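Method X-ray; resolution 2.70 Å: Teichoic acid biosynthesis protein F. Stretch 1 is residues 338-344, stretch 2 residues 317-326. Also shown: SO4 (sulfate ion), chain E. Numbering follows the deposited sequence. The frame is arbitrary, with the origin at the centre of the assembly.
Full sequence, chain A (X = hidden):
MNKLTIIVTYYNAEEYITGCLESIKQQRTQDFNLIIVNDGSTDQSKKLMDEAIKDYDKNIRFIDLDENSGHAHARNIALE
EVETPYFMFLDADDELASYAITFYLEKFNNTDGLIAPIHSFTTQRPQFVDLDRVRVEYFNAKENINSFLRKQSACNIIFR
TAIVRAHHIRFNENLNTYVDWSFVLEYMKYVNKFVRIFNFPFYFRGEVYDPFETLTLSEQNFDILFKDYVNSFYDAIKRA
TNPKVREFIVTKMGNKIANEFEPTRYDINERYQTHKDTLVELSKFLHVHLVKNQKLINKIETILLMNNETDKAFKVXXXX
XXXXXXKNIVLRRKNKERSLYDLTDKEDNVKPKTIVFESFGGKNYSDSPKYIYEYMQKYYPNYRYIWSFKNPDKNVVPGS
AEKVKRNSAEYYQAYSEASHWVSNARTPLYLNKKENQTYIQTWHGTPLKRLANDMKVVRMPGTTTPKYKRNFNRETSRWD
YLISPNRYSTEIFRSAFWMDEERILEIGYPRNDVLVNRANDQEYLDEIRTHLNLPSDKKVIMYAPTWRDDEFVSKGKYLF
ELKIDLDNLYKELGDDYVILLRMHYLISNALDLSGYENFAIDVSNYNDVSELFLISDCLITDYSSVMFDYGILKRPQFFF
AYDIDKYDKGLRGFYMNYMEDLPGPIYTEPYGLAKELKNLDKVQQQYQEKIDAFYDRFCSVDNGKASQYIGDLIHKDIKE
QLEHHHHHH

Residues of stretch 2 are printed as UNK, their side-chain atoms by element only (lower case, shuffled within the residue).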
ATOM      1  N   ARG A 338      -4.779  14.798  13.371  1.00 58.03           N
ATOM      2  CA  ARG A 338      -3.876  15.738  12.733  1.00 57.17           C
ATOM      3  C   ARG A 338      -3.664  15.451  11.244  1.00 56.98           C
ATOM      4  O   ARG A 338      -3.614  16.376  10.434  1.00 57.24           O
ATOM      5  CB  ARG A 338      -2.542  15.693  13.465  1.00 56.18           C
ATOM      6  CG  ARG A 338      -1.552  16.720  13.034  1.00 55.54           C
ATOM      7  CD  ARG A 338      -0.859  17.243  14.260  1.00 55.19           C
ATOM      8  NE  ARG A 338       0.309  16.456  14.629  1.00 54.52           N
ATOM      9  CZ  ARG A 338       0.815  16.396  15.857  1.00 54.51           C
ATOM     10  NH1 ARG A 338       0.231  17.048  16.857  1.00 55.08           N
ATOM     11  NH2 ARG A 338       1.902  15.665  16.074  1.00 54.69           N
ATOM     12  N   SER A 339      -3.514  14.172  10.886  1.00 56.56           N
ATOM     13  CA  SER A 339      -3.322  13.817   9.479  1.00 56.83           C
ATOM     14  C   SER A 339      -4.598  14.097   8.682  1.00 57.35           C
ATOM     15  O   SER A 339      -4.548  14.496   7.515  1.00 57.43           O
ATOM     16  CB  SER A 339      -2.893  12.370   9.331  1.00 57.40           C
ATOM     17  OG  SER A 339      -3.681  11.556  10.157  1.00 58.01           O
ATOM     18  N   LEU A 340      -5.743  13.897   9.321  1.00 57.87           N
ATOM     19  CA  LEU A 340      -6.988  14.251   8.672  1.00 58.54           C
ATOM     20  C   LEU A 340      -7.022  15.752   8.382  1.00 58.12           C
ATOM     21  O   LEU A 340      -7.361  16.179   7.278  1.00 58.49           O
ATOM     22  CB  LEU A 340      -8.176  13.842   9.524  1.00 59.33           C
ATOM     23  CG  LEU A 340      -9.492  14.406   9.000  1.00 60.16           C
ATOM     24  CD1 LEU A 340      -9.684  14.087   7.507  1.00 60.72           C
ATOM     25  CD2 LEU A 340     -10.669  13.900   9.858  1.00 61.19           C
ATOM     26  N   TYR A 341      -6.647  16.546   9.381  1.00 57.45           N
ATOM     27  CA  TYR A 341      -6.652  17.998   9.261  1.00 57.12           C
ATOM     28  C   TYR A 341      -5.689  18.461   8.183  1.00 56.74           C
ATOM     29  O   TYR A 341      -6.025  19.339   7.398  1.00 57.05           O
ATOM     30  CB  TYR A 341      -6.302  18.627  10.610  1.00 56.50           C
ATOM     31  CG  TYR A 341      -5.612  19.956  10.515  1.00 55.87           C
ATOM     32  CD1 TYR A 341      -6.339  21.135  10.459  1.00 56.19           C
ATOM     33  CD2 TYR A 341      -4.233  20.034  10.499  1.00 55.14           C
ATOM     34  CE1 TYR A 341      -5.713  22.357  10.367  1.00 55.75           C
ATOM     35  CE2 TYR A 341      -3.590  21.254  10.407  1.00 54.71           C
ATOM     36  CZ  TYR A 341      -4.338  22.416  10.344  1.00 55.00           C
ATOM     37  OH  TYR A 341      -3.712  23.635  10.258  1.00 54.70           O
ATOM     38  N   ASP A 342      -4.500  17.858   8.151  1.00 56.47           N
ATOM     39  CA  ASP A 342      -3.471  18.175   7.169  1.00 56.43           C
ATOM     40  C   ASP A 342      -4.009  17.872   5.765  1.00 57.63           C
ATOM     41  O   ASP A 342      -3.572  18.449   4.771  1.00 58.55           O
ATOM     42  CB  ASP A 342      -2.207  17.360   7.479  1.00 55.70           C
ATOM     43  CG  ASP A 342      -0.952  17.886   6.765  1.00 55.49           C
ATOM     44  OD1 ASP A 342      -0.879  19.099   6.453  1.00 56.11           O
ATOM     45  OD2 ASP A 342      -0.013  17.087   6.513  1.00 55.61           O
ATOM     46  N   LEU A 343      -4.988  16.982   5.687  1.00 57.49           N
ATOM     47  CA  LEU A 343      -5.517  16.569   4.393  1.00 58.35           C
ATOM     48  C   LEU A 343      -6.555  17.506   3.834  1.00 59.01           C
ATOM     49  O   LEU A 343      -6.565  17.783   2.639  1.00 59.57           O
ATOM     50  CB  LEU A 343      -6.123  15.162   4.463  1.00 58.97           C
ATOM     51  CG  LEU A 343      -5.191  14.040   4.002  1.00 59.01           C
ATOM     52  CD1 LEU A 343      -5.866  12.692   4.120  1.00 59.76           C
ATOM     53  CD2 LEU A 343      -4.743  14.306   2.582  1.00 59.34           C
ATOM     54  N   THR A 344      -7.445  17.971   4.695  1.00 59.12           N
ATOM     55  CA  THR A 344      -8.616  18.691   4.217  1.00 60.09           C
ATOM     56  C   THR A 344      -8.460  20.180   4.455  1.00 59.81           C
ATOM     57  O   THR A 344      -9.406  20.949   4.270  1.00 60.65           O
ATOM     58  CB  THR A 344      -9.916  18.186   4.891  1.00 60.86           C
ATOM     59  OG1 THR A 344      -9.917  18.551   6.280  1.00 60.29           O
ATOM     60  CG2 THR A 344     -10.050  16.661   4.751  1.00 61.22           C
ATOM     61  N   UNK A 317       2.334  15.914  -3.147  1.00 61.22           N
ATOM     62  CA  UNK A 317       2.156  16.342  -1.770  1.00 60.11           C
ATOM     63  C   UNK A 317       0.889  15.795  -1.065  1.00 59.73           C
ATOM     64  O   UNK A 317       0.922  15.507   0.141  1.00 59.02           O
ATOM     65  c   UNK A 317       3.691  18.335  -1.702  1.00 59.92           C
ATOM     66  o   UNK A 317       4.633  17.539  -1.743  1.00 60.21           O
ATOM     67  c   UNK A 317       2.260  17.856  -1.654  1.00 59.82           C
ATOM     68  n   UNK A 317       3.865  19.647  -1.694  1.00 59.85           N
ATOM     69  N   UNK A 318      -0.219  15.651  -1.799  1.00 78.09           N
ATOM     70  CA  UNK A 318      -1.426  15.045  -1.224  1.00 77.13           C
ATOM     71  C   UNK A 318      -1.217  13.556  -0.994  1.00 75.78           C
ATOM     72  O   UNK A 318      -1.658  13.009   0.013  1.00 74.39           O
ATOM     73  c   UNK A 318      -3.836  16.915  -0.559  1.00 78.94           C
ATOM     74  o   UNK A 318      -4.778  16.253  -0.105  1.00 78.32           O
ATOM     75  c   UNK A 318      -2.658  15.265  -2.108  1.00 79.06           C
ATOM     76  n   UNK A 318      -3.251  17.909   0.131  1.00 78.63           N
ATOM     77  c   UNK A 318      -3.286  16.641  -1.964  1.00 80.39           C
ATOM     78  N   UNK A 319      -0.538  12.907  -1.935  1.00 61.16           N
ATOM     79  CA  UNK A 319      -0.314  11.472  -1.854  1.00 61.58           C
ATOM     80  C   UNK A 319       0.500  11.120  -0.620  1.00 60.95           C
ATOM     81  O   UNK A 319       0.277  10.081   0.011  1.00 61.09           O
ATOM     82  c   UNK A 319       1.317   6.796  -2.971  1.00 64.58           C
ATOM     83  c   UNK A 319       0.002   7.213  -3.106  1.00 64.37           C
ATOM     84  c   UNK A 319       0.711   9.516  -3.044  1.00 63.14           C
ATOM     85  c   UNK A 319      -0.292   8.568  -3.141  1.00 63.68           C
ATOM     86  c   UNK A 319       2.325   7.738  -2.868  1.00 64.07           C
ATOM     87  c   UNK A 319       0.390  10.969  -3.094  1.00 62.55           C
ATOM     88  c   UNK A 319       2.017   9.087  -2.901  1.00 63.33           C
ATOM     89  N   UNK A 320       1.444  11.992  -0.278  1.00 60.39           N
ATOM     90  CA  UNK A 320       2.232  11.821   0.938  1.00 59.85           C
ATOM     91  C   UNK A 320       1.368  11.953   2.194  1.00 59.13           C
ATOM     92  O   UNK A 320       1.411  11.104   3.079  1.00 59.15           O
ATOM     93  c   UNK A 320       6.576  15.450   0.672  1.00 60.08           C
ATOM     94  n   UNK A 320       6.676  16.649   0.113  1.00 61.70           N
ATOM     95  n   UNK A 320       7.113  15.229   1.866  1.00 59.16           N
ATOM     96  c   UNK A 320       5.793  13.115   0.583  1.00 60.20           C
ATOM     97  c   UNK A 320       4.555  12.415   0.118  1.00 60.41           C
ATOM     98  n   UNK A 320       5.926  14.470   0.047  1.00 60.19           N
ATOM     99  c   UNK A 320       3.386  12.819   0.976  1.00 59.54           C
ATOM    100  N   UNK A 321       0.590  13.027   2.267  1.00 58.66           N
ATOM    101  CA  UNK A 321      -0.357  13.205   3.356  1.00 58.17           C
ATOM    102  C   UNK A 321      -1.370  12.064   3.397  1.00 58.78           C
ATOM    103  O   UNK A 321      -1.816  11.637   4.455  1.00 58.67           O
ATOM    104  c   UNK A 321      -1.091  14.528   3.188  1.00 57.88           C
ATOM    105  c   UNK A 321      -0.962  16.963   2.918  1.00 57.36           C
ATOM    106  n   UNK A 321      -0.316  18.750   1.393  1.00 57.83           N
ATOM    107  c   UNK A 321      -0.227  15.742   3.403  1.00 57.29           C
ATOM    108  c   UNK A 321      -0.039  18.140   2.730  1.00 57.09           C
ATOM    109  N   UNK A 322      -1.730  11.571   2.226  1.00 59.56           N
ATOM    110  CA  UNK A 322      -2.754  10.552   2.135  1.00 60.29           C
ATOM    111  C   UNK A 322      -2.260   9.256   2.764  1.00 60.59           C
ATOM    112  O   UNK A 322      -2.971   8.601   3.540  1.00 60.86           O
ATOM    113  c   UNK A 322      -3.159  10.338   0.655  1.00 61.17           C
ATOM    114  o   UNK A 322      -4.165  11.297   0.305  1.00 61.26           O
ATOM    115  c   UNK A 322      -3.680   8.919   0.410  1.00 62.13           C
ATOM    116  N   UNK A 323      -1.031   8.885   2.417  1.00 60.73           N
ATOM    117  CA  UNK A 323      -0.459   7.688   2.981  1.00 61.20           C
ATOM    118  C   UNK A 323      -0.296   7.811   4.492  1.00 60.63           C
ATOM    119  O   UNK A 323      -0.544   6.850   5.213  1.00 61.14           O
ATOM    120  c   UNK A 323       0.978   6.098   1.468  1.00 62.82           C
ATOM    121  c   UNK A 323       0.858   7.364   2.310  1.00 61.62           C
ATOM    122  c   UNK A 323      -0.349   5.645   0.833  1.00 63.39           C
ATOM    123  c   UNK A 323       2.035   6.348   0.418  1.00 63.17           C
ATOM    124  N   UNK A 324       0.075   8.986   4.986  1.00 63.75           N
ATOM    125  CA  UNK A 324       0.311   9.112   6.415  1.00 63.10           C
ATOM    126  C   UNK A 324      -0.970   8.884   7.195  1.00 63.37           C
ATOM    127  O   UNK A 324      -0.994   8.204   8.225  1.00 63.47           O
ATOM    128  n   UNK A 324       2.624  12.567   7.400  1.00 61.90           N
ATOM    129  c   UNK A 324       2.864  11.341   8.172  1.00 61.65           C
ATOM    130  n   UNK A 324       3.037  14.100   5.713  1.00 63.05           N
ATOM    131  c   UNK A 324       0.932  10.460   6.774  1.00 62.58           C
ATOM    132  c   UNK A 324       3.352  12.962   6.352  1.00 62.41           C
ATOM    133  c   UNK A 324       1.625  10.439   8.143  1.00 61.98           C
ATOM    134  n   UNK A 324       4.405  12.239   5.961  1.00 62.60           N
ATOM    135  N   UNK A 325      -2.047   9.448   6.675  1.00 59.29           N
ATOM    136  CA  UNK A 325      -3.356   9.321   7.294  1.00 59.59           C
ATOM    137  C   UNK A 325      -3.898   7.873   7.317  1.00 60.70           C
ATOM    138  O   UNK A 325      -4.575   7.487   8.282  1.00 61.09           O
ATOM    139  c   UNK A 325      -6.915  10.076   6.833  1.00 60.76           C
ATOM    140  n   UNK A 325      -7.783  10.287   7.876  1.00 60.98           N
ATOM    141  c   UNK A 325      -5.666  10.326   7.291  1.00 59.90           C
ATOM    142  c   UNK A 325      -4.338  10.263   6.616  1.00 59.50           C
ATOM    143  c   UNK A 325      -7.088  10.652   8.941  1.00 60.22           C
ATOM    144  n   UNK A 325      -5.809  10.681   8.621  1.00 59.56           N
ATOM    145  N   UNK A 326      -3.596   7.080   6.276  1.00 61.32           N
ATOM    146  CA  UNK A 326      -3.996   5.687   6.264  1.00 62.47           C
ATOM    147  C   UNK A 326      -3.291   5.020   7.408  1.00 62.66           C
ATOM    148  O   UNK A 326      -3.921   4.335   8.215  1.00 63.36           O
ATOM    149  c   UNK A 326      -4.286   5.535   3.757  1.00 63.20           C
ATOM    150  c   UNK A 326      -3.577   4.956   4.978  1.00 63.15           C
ATOM    151  c   UNK A 326      -3.826   3.423   5.102  1.00 64.45           C
TER
HETATM  152  S   SO4 E 730       8.163  11.626   2.909  1.00 76.93           S
HETATM  153  O1  SO4 E 730       7.337  10.413   2.912  1.00 76.93           O
HETATM  154  O2  SO4 E 730       9.407  11.354   3.623  1.00 76.93           O
HETATM  155  O3  SO4 E 730       8.483  12.038   1.547  1.00 76.93           O
HETATM  156  O4  SO4 E 730       7.404  12.704   3.549  1.00 76.93           O

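Position 317 has four side-chain atoms: two carbons, the second carrying one oxygen and one nitrogen. It does not reach stretch 1. This is Asn 317.

Position 318 has three carbons, the third carrying an oxygen and a nitrogen. The end of the chain approaches Leu 343. This is Gln 318.

Position 319 has one carbon and then a six-membered ring of carbons. It points away from stretch 1 and is buried. This is Phe 319.

Position 320 has three carbons, a nitrogen, and a carbon bearing two more nitrogens. It is out of reach of stretch 1. This is Arg 320. Its NH1 donates a hydrogen bond to O4 of the sulfate at 3.0 Å.

Position 321 has four carbons in a row ending in nitrogen. It points toward stretch 1 and touches Asp 342 and Leu 343. This is Lys 321. Its carbon CG, not its amine, lies 3.4 Å from OD2 of Asp 342, so the contact is one of packing.

Position 322 has one carbon carrying an oxygen and a carbon. It points away, yet borders Leu 343. This is Thr 322. Its OG1 makes a weak hydrogen bond to the backbone O of Gln 318 at 3.0 Å.

Position 323 has four carbons, forked at the second. It is buried and points away. This is Leu 323.

Position 324 has three carbons, a nitrogen, and a carbon with two nitrogens. It lies near Asp 342. This is Arg 324. Its NH2 is 4.3 Å from OD2 of Asp 342, so the opposite charges are near but too far apart for a salt bridge.

Position 325 has one carbon and a five-membered ring of three carbons and two nitrogens. It points toward stretch 1 and meets Ser 339, Leu 340 and Leu 343. This is His 325. Its ND1 and OG of Ser 339 are hydrogen-bonded at 2.8 Å.

Position 326 has one carbon carrying two carbons. It points away and is buried. This is Val 326.

The two helices run nearly antiparallel, at 156°, with axes 8.8 Å apart at closest approach. At one end, the ring edge of His 325 meets Ser 339, while CA of Leu 340 lies over one ring face. Further along, Leu 343 fits as a knob among Gln 318, Lys 321, Thr 322 and His 325. One polar bond and one apolar knob thus join the helices.

Stretch 2 (317-326) NQFRKTLRHV
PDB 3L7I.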